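Local coordinates for lipoprotein (Actinomyces odontolyticus, PDB 3UP9), which probably serves as a membrane-anchored lipoprotein of the periplasmic-binding-protein type that captures methionine, here holding selenomethionine between its two lobes, at residues D5-A13 against K212-E220; T64-Q74 against S113-A121. All coordinates share one frame; numbering follows the deposited sequence. Where two conformers were deposited one is given.

Interaction 1 of 2, residues D5-A13 against K212-E220; sequences DVVTLTVGA and KVDAIAKLE
Leu9 and Ala215 meet where the strand 7-13 passes over the first turns of the helix 213-220 at an angle of 70°. From CB, Leu9 sends CG toward the Ala215 methyl and then forks: CD2 settles 3.9 Å from Ile216 CG1 and also touches Ala215 CB, while CD1 rests against Ala215 O and Leu219 CD2. Two valines extend this apolar line. Val7 has CG1 anti to the backbone N (chi1 170°), which sets that methyl 3.4 Å from Ala215 CB; Val11 CG2 and Leu219 CD2 meet tip to tip at 3.7 Å. Lys212, at the helix N-cap position, lays its extended chain past Val7, CD 3.8 Å from Val7 CG1. Its ammonium then donates to the strand backbone, NZ to Thr8 O at 2.8 Å, and forms a salt bridge with Asp58. With a methionine in place of Lys212, Thr8 O would probably lose this donor and Asp58 its positive mate. The contact thus joins strand to helix within one lobe by aliphatic groups in contact, with a single charged tether at the margin: the lysine's methylenes pack on Val7 while its ammonium bonds the strand backbone.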
# COMPACT_ATOMS: atom_id res chain seq x y z
N ASP A 5 18.09 21.31 20.20
CA ASP A 5 17.82 19.83 20.16
C ASP A 5 16.41 19.37 19.62
O ASP A 5 15.87 18.33 20.07
CB ASP A 5 18.19 19.15 21.51
CG ASP A 5 17.29 19.57 22.70
OD1 ASP A 5 16.10 19.89 22.50
OD2 ASP A 5 17.79 19.56 23.86
N VAL A 6 15.83 20.12 18.66
CA VAL A 6 14.78 19.64 17.75
C VAL A 6 15.46 18.54 16.86
O VAL A 6 16.51 18.79 16.31
CB VAL A 6 14.17 20.82 16.90
CG1 VAL A 6 13.36 20.34 15.71
CG2 VAL A 6 13.31 21.75 17.76
N VAL A 7 14.91 17.32 16.75
CA VAL A 7 15.50 16.28 15.89
C VAL A 7 14.80 16.28 14.51
O VAL A 7 13.57 16.35 14.43
CB VAL A 7 15.43 14.85 16.54
CG1 VAL A 7 15.82 13.73 15.54
CG2 VAL A 7 16.30 14.81 17.79
N THR A 8 15.56 16.18 13.42
CA THR A 8 14.97 16.17 12.10
C THR A 8 14.93 14.77 11.65
O THR A 8 15.93 14.08 11.83
CB THR A 8 15.79 16.97 11.08
OG1 THR A 8 15.57 18.35 11.34
CG2 THR A 8 15.32 16.69 9.68
N LEU A 9 13.83 14.36 11.01
CA LEU A 9 13.66 12.98 10.55
C LEU A 9 13.42 12.90 9.06
O LEU A 9 12.44 13.43 8.61
CB LEU A 9 12.46 12.33 11.23
CG LEU A 9 12.43 11.96 12.68
CD1 LEU A 9 11.05 11.39 13.00
CD2 LEU A 9 13.47 10.91 12.96
N THR A 10 14.28 12.20 8.30
CA THR A 10 14.03 11.98 6.88
C THR A 10 13.10 10.74 6.77
O THR A 10 13.45 9.62 7.21
CB THR A 10 15.38 11.93 6.07
OG1 THR A 10 16.24 13.01 6.46
CG2 THR A 10 15.14 12.04 4.56
N VAL A 11 11.88 10.95 6.25
CA VAL A 11 10.92 9.90 6.12
C VAL A 11 10.50 9.76 4.65
O VAL A 11 10.03 10.74 4.05
CB VAL A 11 9.64 10.17 6.95
CG1 VAL A 11 8.75 8.94 6.90
CG2 VAL A 11 9.96 10.55 8.39
N GLY A 12 10.66 8.54 4.10
CA GLY A 12 10.23 8.20 2.77
C GLY A 12 8.80 7.72 2.71
O GLY A 12 8.35 6.99 3.57
N ALA A 13 8.05 8.13 1.69
CA ALA A 13 6.61 7.90 1.67
C ALA A 13 6.13 7.93 0.25
O ALA A 13 6.66 8.68 -0.55
CB ALA A 13 5.88 8.95 2.49
N LYS A 212 17.82 7.57 16.54
CA LYS A 212 16.82 8.60 16.60
C LYS A 212 15.52 8.09 17.14
O LYS A 212 14.50 8.70 16.88
CB LYS A 212 16.65 9.17 15.19
CG LYS A 212 17.92 9.79 14.61
CD LYS A 212 17.53 10.92 13.66
CE LYS A 212 18.59 11.31 12.68
NZ LYS A 212 18.10 12.27 11.64
N VAL A 213 15.55 7.03 17.95
CA VAL A 213 14.32 6.34 18.37
C VAL A 213 13.41 7.19 19.24
O VAL A 213 12.21 6.98 19.21
CB VAL A 213 14.54 4.95 19.11
CG1 VAL A 213 14.70 3.80 18.13
CG2 VAL A 213 15.68 5.05 20.11
N ASP A 214 13.93 8.13 20.03
CA ASP A 214 13.04 9.08 20.70
C ASP A 214 12.19 9.86 19.74
O ASP A 214 10.98 9.95 19.93
CB ASP A 214 13.78 10.05 21.57
CG ASP A 214 14.36 9.41 22.79
OD1 ASP A 214 14.16 8.20 22.99
OD2 ASP A 214 15.05 10.11 23.55
N ALA A 215 12.83 10.43 18.71
CA ALA A 215 12.13 11.22 17.70
C ALA A 215 11.09 10.38 16.91
O ALA A 215 9.94 10.82 16.70
CB ALA A 215 13.16 11.91 16.76
N ILE A 216 11.47 9.17 16.48
CA ILE A 216 10.58 8.24 15.72
C ILE A 216 9.35 7.82 16.56
O ILE A 216 8.27 7.75 16.05
CB ILE A 216 11.37 7.00 15.24
CG1 ILE A 216 12.32 7.39 14.12
CG2 ILE A 216 10.44 5.93 14.76
CD1 ILE A 216 13.57 6.55 14.03
N ALA A 217 9.54 7.57 17.85
CA ALA A 217 8.40 7.29 18.78
C ALA A 217 7.47 8.50 18.87
O ALA A 217 6.25 8.33 19.00
CB ALA A 217 8.88 6.87 20.17
N LYS A 218 8.00 9.73 18.76
CA LYS A 218 7.11 10.91 18.69
C LYS A 218 6.26 10.94 17.37
O LYS A 218 5.08 11.16 17.44
CB LYS A 218 7.85 12.24 18.94
CG LYS A 218 8.30 12.47 20.40
CD LYS A 218 9.32 13.62 20.56
CE LYS A 218 9.72 13.80 22.02
NZ LYS A 218 10.12 15.19 22.36
N LEU A 219 6.88 10.65 16.22
CA LEU A 219 6.18 10.57 14.95
C LEU A 219 5.14 9.45 14.98
O LEU A 219 3.96 9.64 14.57
CB LEU A 219 7.20 10.38 13.78
CG LEU A 219 6.64 10.18 12.38
CD1 LEU A 219 5.72 11.34 12.04
CD2 LEU A 219 7.76 10.00 11.36
N GLU A 220 5.52 8.29 15.50
CA GLU A 220 4.54 7.21 15.70
C GLU A 220 3.29 7.71 16.50
O GLU A 220 2.15 7.48 16.09
CB GLU A 220 5.20 6.00 16.37
CG GLU A 220 4.25 4.87 16.82
CD GLU A 220 3.54 4.17 15.66
OE1 GLU A 220 3.95 4.33 14.48
OE2 GLU A 220 2.58 3.43 15.94
O HOH W 1 18.46 15.23 13.34

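Interaction 2 of 2, residues T64-Q74 against S113-A121; sequences TVPYLENAEKQ and SDTANQSRA. With MSE (selenomethionine), chain B.
The helices 65-74 and 115-121 run roughly antiparallel, 137° between their directions and 9.1 Å between axes, and come closest where Tyr67 CA lies 5.1 Å from Ala116 CA. The small Ala116 side chain is consistent with so close an approach: its methyl sits 3.6 Å from Tyr67 CA. With CG anti to the backbone N (chi1 176°), the Tyr67 ring extends beside the second helix's start. Asp114 OD1 lies in the ring plane at its edge, 3.6 Å from Tyr67 CD2, the carboxylate turned almost perpendicular to the ring. That carboxylate is itself fixed: OD1 caps helix 115-121 by accepting from Asn117 N, and OD2 takes the Asn117 ND2 hydrogen on its syn lone pair at 2.9 Å. Farther along, Gln74 OE1 accepts from Thr115 OG1 at 3.0 Å, almost in line with its C=O, and from Asn70 ND2, which arrives above the carbonyl plane. At the other end the pair meets the ligand. The selenomethionine CE methyl lies over the centre of the Tyr67 ring, 3.7 Å above its plane, and Arg120 NH1 donates to OXT of the ligand's carboxylate at 2.9 Å. One water joins Thr64 OG1, Asn117 OD1 and Arg120 NH1. Aromatic cover for the selenoether and an arginine for the carboxylate make this one wall of an amino-acid pocket, consistent with the interlobe site of a methionine-binding protein of the NlpA family.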
# COMPACT_ATOMS: atom_id res chain seq x y z
N THR A 64 2.65 -2.22 4.08
CA THR A 64 1.68 -2.95 4.84
C THR A 64 2.47 -3.96 5.64
O THR A 64 3.60 -4.28 5.31
CB THR A 64 0.63 -3.68 3.92
OG1 THR A 64 1.29 -4.67 3.07
CG2 THR A 64 -0.16 -2.67 3.03
N VAL A 65 1.85 -4.46 6.70
CA VAL A 65 2.45 -5.41 7.61
C VAL A 65 2.83 -6.70 6.89
O VAL A 65 3.93 -7.17 7.09
CB VAL A 65 1.60 -5.60 8.91
CG1 VAL A 65 1.87 -6.96 9.60
CG2 VAL A 65 1.85 -4.44 9.87
N PRO A 66 1.95 -7.26 6.05
CA PRO A 66 2.36 -8.43 5.29
C PRO A 66 3.52 -8.25 4.28
O PRO A 66 4.37 -9.14 4.14
CB PRO A 66 1.07 -8.85 4.57
CG PRO A 66 -0.06 -8.26 5.38
CD PRO A 66 0.52 -6.95 5.84
N TYR A 67 3.56 -7.13 3.59
CA TYR A 67 4.66 -6.83 2.70
C TYR A 67 5.96 -6.71 3.50
O TYR A 67 7.00 -7.25 3.06
CB TYR A 67 4.36 -5.52 1.94
CG TYR A 67 5.49 -5.07 1.05
CD1 TYR A 67 6.57 -4.35 1.57
CD2 TYR A 67 5.48 -5.34 -0.30
CE1 TYR A 67 7.61 -3.93 0.76
CE2 TYR A 67 6.52 -4.91 -1.11
CZ TYR A 67 7.59 -4.22 -0.58
OH TYR A 67 8.68 -3.83 -1.38
N LEU A 68 5.92 -6.02 4.64
CA LEU A 68 7.09 -5.89 5.53
C LEU A 68 7.61 -7.25 5.98
O LEU A 68 8.80 -7.51 5.91
CB LEU A 68 6.80 -4.97 6.73
CG LEU A 68 7.88 -4.87 7.85
CD1 LEU A 68 9.17 -4.25 7.29
CD2 LEU A 68 7.34 -4.04 9.02
N GLU A 69 6.70 -8.14 6.39
CA GLU A 69 7.07 -9.47 6.86
C GLU A 69 7.73 -10.26 5.74
O GLU A 69 8.71 -10.91 5.96
CB GLU A 69 5.84 -10.21 7.43
CG GLU A 69 5.42 -9.62 8.75
CD GLU A 69 4.05 -10.01 9.24
OE1 GLU A 69 3.21 -10.47 8.47
OE2 GLU A 69 3.82 -9.84 10.44
N ASN A 70 7.19 -10.20 4.54
CA ASN A 70 7.83 -10.80 3.38
C ASN A 70 9.23 -10.22 3.05
O ASN A 70 10.14 -11.01 2.71
CB ASN A 70 6.93 -10.73 2.15
CG ASN A 70 7.58 -11.35 0.94
OD1 ASN A 70 7.55 -12.56 0.77
ND2 ASN A 70 8.20 -10.52 0.08
N ALA A 71 9.39 -8.89 3.17
CA ALA A 71 10.66 -8.20 2.85
C ALA A 71 11.74 -8.62 3.85
O ALA A 71 12.89 -8.84 3.47
CB ALA A 71 10.51 -6.69 2.86
N GLU A 72 11.35 -8.76 5.12
CA GLU A 72 12.27 -9.28 6.14
C GLU A 72 12.69 -10.74 5.90
O GLU A 72 13.81 -11.14 6.13
CB GLU A 72 11.62 -9.10 7.50
CG GLU A 72 11.43 -7.62 7.81
CD GLU A 72 10.61 -7.32 9.06
OE1 GLU A 72 9.87 -8.20 9.48
OE2 GLU A 72 10.70 -6.16 9.59
N LYS A 73 11.75 -11.55 5.43
CA LYS A 73 11.95 -12.96 5.17
C LYS A 73 12.83 -13.15 3.91
O LYS A 73 13.76 -13.89 3.98
CB LYS A 73 10.59 -13.66 5.00
CG LYS A 73 10.61 -15.18 5.15
CD LYS A 73 9.20 -15.74 5.04
CE LYS A 73 9.23 -17.24 4.88
NZ LYS A 73 7.87 -17.83 4.71
N GLN A 74 12.51 -12.45 2.80
CA GLN A 74 13.22 -12.56 1.51
C GLN A 74 14.57 -11.85 1.60
O GLN A 74 15.54 -12.35 1.04
CB GLN A 74 12.45 -11.88 0.38
CG GLN A 74 11.55 -12.67 -0.60
CD GLN A 74 10.93 -11.67 -1.65
OE1 GLN A 74 9.79 -11.84 -2.18
NE2 GLN A 74 11.68 -10.57 -1.89
N SER A 113 3.88 -7.43 -9.51
CA SER A 113 4.92 -8.47 -9.61
C SER A 113 5.60 -8.83 -8.30
O SER A 113 6.22 -9.85 -8.24
CB SER A 113 5.97 -8.08 -10.68
OG SER A 113 6.53 -6.85 -10.33
N ASP A 114 5.44 -8.04 -7.24
CA ASP A 114 6.02 -8.40 -5.93
C ASP A 114 5.18 -9.50 -5.24
O ASP A 114 3.95 -9.52 -5.39
CB ASP A 114 6.23 -7.15 -5.07
CG ASP A 114 4.96 -6.65 -4.36
OD1 ASP A 114 4.56 -7.22 -3.28
OD2 ASP A 114 4.39 -5.63 -4.83
N THR A 115 5.85 -10.40 -4.51
CA THR A 115 5.22 -11.55 -3.84
C THR A 115 3.99 -11.21 -2.97
O THR A 115 2.91 -11.72 -3.23
CB THR A 115 6.26 -12.27 -2.97
OG1 THR A 115 7.39 -12.60 -3.81
CG2 THR A 115 5.68 -13.51 -2.27
N ALA A 116 4.17 -10.34 -1.97
CA ALA A 116 3.12 -10.02 -0.99
C ALA A 116 1.85 -9.45 -1.61
O ALA A 116 0.72 -9.82 -1.19
CB ALA A 116 3.66 -9.04 0.01
N ASN A 117 2.02 -8.52 -2.56
CA ASN A 117 0.90 -7.83 -3.21
C ASN A 117 0.23 -8.63 -4.33
O ASN A 117 -1.00 -8.52 -4.51
CB ASN A 117 1.31 -6.42 -3.70
CG ASN A 117 1.55 -5.47 -2.56
OD1 ASN A 117 0.67 -5.25 -1.71
ND2 ASN A 117 2.75 -4.96 -2.49
N GLN A 118 1.01 -9.45 -5.06
CA GLN A 118 0.45 -10.40 -6.01
C GLN A 118 -0.39 -11.44 -5.26
O GLN A 118 -1.53 -11.80 -5.64
CB GLN A 118 1.55 -11.10 -6.83
CG GLN A 118 0.98 -12.04 -7.85
CD GLN A 118 1.97 -12.57 -8.83
OE1 GLN A 118 2.09 -13.81 -8.99
NE2 GLN A 118 2.67 -11.66 -9.54
N SER A 119 0.16 -11.90 -4.17
CA SER A 119 -0.57 -12.83 -3.33
C SER A 119 -1.91 -12.22 -2.84
O SER A 119 -2.98 -12.85 -2.96
CB SER A 119 0.30 -13.31 -2.18
OG SER A 119 -0.52 -14.14 -1.41
N ARG A 120 -1.86 -10.97 -2.39
CA ARG A 120 -3.07 -10.31 -1.91
C ARG A 120 -4.16 -10.09 -3.03
O ARG A 120 -5.35 -10.27 -2.78
CB ARG A 120 -2.66 -9.02 -1.23
CG ARG A 120 -3.80 -8.10 -0.85
CD ARG A 120 -3.20 -6.83 -0.27
NE ARG A 120 -4.16 -5.84 0.21
CZ ARG A 120 -3.82 -4.58 0.45
NH1 ARG A 120 -2.57 -4.19 0.32
NH2 ARG A 120 -4.70 -3.73 0.90
N ALA A 121 -3.70 -9.73 -4.24
CA ALA A 121 -4.54 -9.55 -5.44
C ALA A 121 -5.18 -10.88 -5.87
O ALA A 121 -6.37 -10.93 -6.21
CB ALA A 121 -3.69 -8.96 -6.58
N MSE B . -0.07 1.54 0.19
CA MSE B . -0.13 0.12 -0.20
C MSE B . -1.32 -0.61 0.37
O MSE B . -1.77 -0.29 1.50
OXT MSE B . -1.81 -1.51 -0.33
CB MSE B . 1.12 -0.59 0.26
CG MSE B . 1.23 -2.08 -0.22
SE MSE B . 2.84 -2.87 0.45
CE MSE B . 4.27 -1.64 -0.22
O HOH W 2 0.07 -5.44 0.82
O HOH W 3 8.65 -9.62 -3.45

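Overall arrangement
Only interaction 2 of the two contacts reaches the bound ligand. Interaction 1 belongs to the lobe built on the mixed sheet containing strands 7-13, 59-64 and 201-207; its two segments come from near the two ends of the chain, and interaction 2 is formed wholly by residues between them. The centres lie 25 Å apart, the nearest atoms about 10 Å, and the two do not touch. Strand 7-13 pairs with strand 59-64, which leads directly into helix 65-75 of interaction 2. Helix 115-127 instead follows strand 107-112 of the five-stranded sheet. Interaction 1 therefore packs one lobe internally, whereas interaction 2 brings elements of both lobes together beside selenomethionine.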